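Local coordinates for protein RNA-directed RNA polymerase (Infectious pancreatic necrosis virus, PDB 3ZED) that probably copies the viral RNA genome as an RNA-dependent RNA polymerase, found both free and covalently attached to that RNA, at residues G286-I291 with T785-E790. Sequence-based numbering, arbitrary orientation.
Sequences GVKKTI and TREALE
Ile291 points at the helix that carries Thr785, Ala788 and Leu789, and the tight, buried part of the contact forms around it. Its CG2, anti to the backbone N, is the branch that reaches Leu789 and Ala788. Ile291 CG2 touches Leu789 CD2 at 3.6 Å and Ala788 CB at 3.7 Å. Ile291 CD1, the end of the other branch, meets Thr785 CG2 at 3.8 Å. The Ile291 and Thr785 side chains cross at about a right angle. Thr785 OG1 hydrogen-bonds to Ser781 O in its own helix. Ala788 is the small residue at the crossing, and Ala788 CB also rests 3.7 Å from Lys288 O. The axes of segments 286-291 and 785-789 approach to 8.6 Å, at a signed crossing angle of -50°.

The outer side is looser and polar. Lys288 lays its CG near Ala788 CB, then bends at chi4 (-94°). Lys288 NZ forms a salt bridge with OE1 of Glu787, an exposed residue, at 3.3 Å, a weak hydrogen bond. NZ also bonds weakly to Glu784 O. The contact joins palm helix 283-293 to the last modelled helix, 781-789. Thr292 OG1 hydrogen-bonds to Lys288 O and Ala788 O. Val447 of helix 438-452 packs on Ile291 and Thr785, while helix 260-278 packs against Val287 and Thr290.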
loop_
_atom_site.group_PDB
_atom_site.type_symbol
_atom_site.label_atom_id
_atom_site.label_comp_id
_atom_site.label_asym_id
_atom_site.label_seq_id
_atom_site.Cartn_x
_atom_site.Cartn_y
_atom_site.Cartn_z
ATOM N N GLY B 286 -2.041 -18.376 28.515
ATOM C CA GLY B 286 -3.132 -17.439 28.285
ATOM C C GLY B 286 -3.063 -16.760 26.940
ATOM O O GLY B 286 -4.054 -16.766 26.204
ATOM N N VAL B 287 -1.901 -16.155 26.613
ATOM C CA VAL B 287 -1.681 -15.437 25.343
ATOM C C VAL B 287 -1.766 -16.433 24.177
ATOM O O VAL B 287 -2.460 -16.147 23.194
ATOM C CB VAL B 287 -0.354 -14.625 25.354
ATOM C CG1 VAL B 287 0.084 -14.205 23.955
ATOM C CG2 VAL B 287 -0.475 -13.402 26.263
ATOM N N LYS B 288 -1.137 -17.616 24.324
ATOM C CA LYS B 288 -1.145 -18.670 23.310
ATOM C C LYS B 288 -2.570 -19.191 23.023
ATOM O O LYS B 288 -2.887 -19.440 21.849
ATOM C CB LYS B 288 -0.214 -19.825 23.693
ATOM C CG LYS B 288 1.229 -19.577 23.269
ATOM C CD LYS B 288 2.118 -20.788 23.508
ATOM C CE LYS B 288 3.523 -20.604 22.980
ATOM N NZ LYS B 288 3.678 -21.143 21.601
ATOM N N LYS B 289 -3.420 -19.316 24.077
ATOM C CA LYS B 289 -4.822 -19.757 23.979
ATOM C C LYS B 289 -5.641 -18.744 23.173
ATOM O O LYS B 289 -6.350 -19.151 22.254
ATOM C CB LYS B 289 -5.454 -19.983 25.372
ATOM C CG LYS B 289 -6.812 -20.684 25.315
ATOM C CD LYS B 289 -7.616 -20.527 26.601
ATOM C CE LYS B 289 -9.027 -20.013 26.379
ATOM N NZ LYS B 289 -9.870 -20.981 25.627
ATOM N N THR B 290 -5.526 -17.435 23.503
ATOM C CA THR B 290 -6.213 -16.344 22.797
ATOM C C THR B 290 -5.824 -16.337 21.303
ATOM O O THR B 290 -6.706 -16.275 20.454
ATOM C CB THR B 290 -5.886 -14.995 23.466
ATOM O OG1 THR B 290 -6.367 -15.029 24.810
ATOM C CG2 THR B 290 -6.485 -13.789 22.718
ATOM N N ILE B 291 -4.517 -16.417 20.998
ATOM C CA ILE B 291 -3.991 -16.411 19.640
ATOM C C ILE B 291 -4.522 -17.638 18.830
ATOM O O ILE B 291 -4.907 -17.477 17.666
ATOM C CB ILE B 291 -2.443 -16.309 19.676
ATOM C CG1 ILE B 291 -2.002 -14.876 20.077
ATOM C CG2 ILE B 291 -1.843 -16.672 18.337
ATOM C CD1 ILE B 291 -0.508 -14.696 20.420
ATOM N N THR B 785 3.902 -16.538 18.710
ATOM C CA THR B 785 2.626 -16.209 18.064
ATOM C C THR B 785 2.392 -17.135 16.864
ATOM O O THR B 785 1.301 -17.694 16.741
ATOM C CB THR B 785 2.594 -14.730 17.637
ATOM O OG1 THR B 785 2.857 -13.934 18.782
ATOM C CG2 THR B 785 1.254 -14.312 17.040
ATOM N N ARG B 786 3.408 -17.306 15.998
ATOM C CA ARG B 786 3.309 -18.146 14.804
ATOM C C ARG B 786 2.998 -19.617 15.181
ATOM O O ARG B 786 2.115 -20.222 14.563
ATOM C CB ARG B 786 4.589 -18.040 13.966
ATOM C CG ARG B 786 4.489 -18.700 12.602
ATOM C CD ARG B 786 5.628 -19.648 12.333
ATOM N NE ARG B 786 6.929 -19.018 12.555
ATOM C CZ ARG B 786 7.970 -19.630 13.111
ATOM N NH1 ARG B 786 7.877 -20.903 13.496
ATOM N NH2 ARG B 786 9.113 -18.978 13.287
ATOM N N GLU B 787 3.672 -20.159 16.218
ATOM C CA GLU B 787 3.453 -21.520 16.740
ATOM C C GLU B 787 1.991 -21.739 17.158
ATOM O O GLU B 787 1.369 -22.720 16.742
ATOM C CB GLU B 787 4.364 -21.785 17.954
ATOM C CG GLU B 787 5.837 -21.934 17.618
ATOM C CD GLU B 787 6.803 -22.069 18.781
ATOM O OE1 GLU B 787 6.386 -21.922 19.953
ATOM O OE2 GLU B 787 8.011 -22.217 18.498
ATOM N N ALA B 788 1.460 -20.825 17.987
ATOM C CA ALA B 788 0.092 -20.837 18.496
ATOM C C ALA B 788 -0.927 -20.688 17.359
ATOM O O ALA B 788 -1.973 -21.342 17.400
ATOM C CB ALA B 788 -0.091 -19.725 19.519
ATOM N N LEU B 789 -0.621 -19.854 16.339
ATOM C CA LEU B 789 -1.518 -19.660 15.190
ATOM C C LEU B 789 -1.678 -20.949 14.388
ATOM O O LEU B 789 -2.778 -21.209 13.885
ATOM C CB LEU B 789 -1.019 -18.539 14.267
ATOM C CG LEU B 789 -1.177 -17.120 14.784
ATOM C CD1 LEU B 789 -0.329 -16.147 13.982
ATOM C CD2 LEU B 789 -2.653 -16.704 14.873
ATOM N N GLU B 790 -0.594 -21.760 14.308
ATOM C CA GLU B 790 -0.506 -23.024 13.573
ATOM C C GLU B 790 -0.698 -24.271 14.462
ATOM O O GLU B 790 -0.258 -25.372 14.096
ATOM C CB GLU B 790 0.846 -23.115 12.853
ATOM C CG GLU B 790 0.953 -22.190 11.653
ATOM C CD GLU B 790 2.353 -21.773 11.248
ATOM O OE1 GLU B 790 3.286 -22.604 11.335
ATOM O OE2 GLU B 790 2.505 -20.614 10.800
#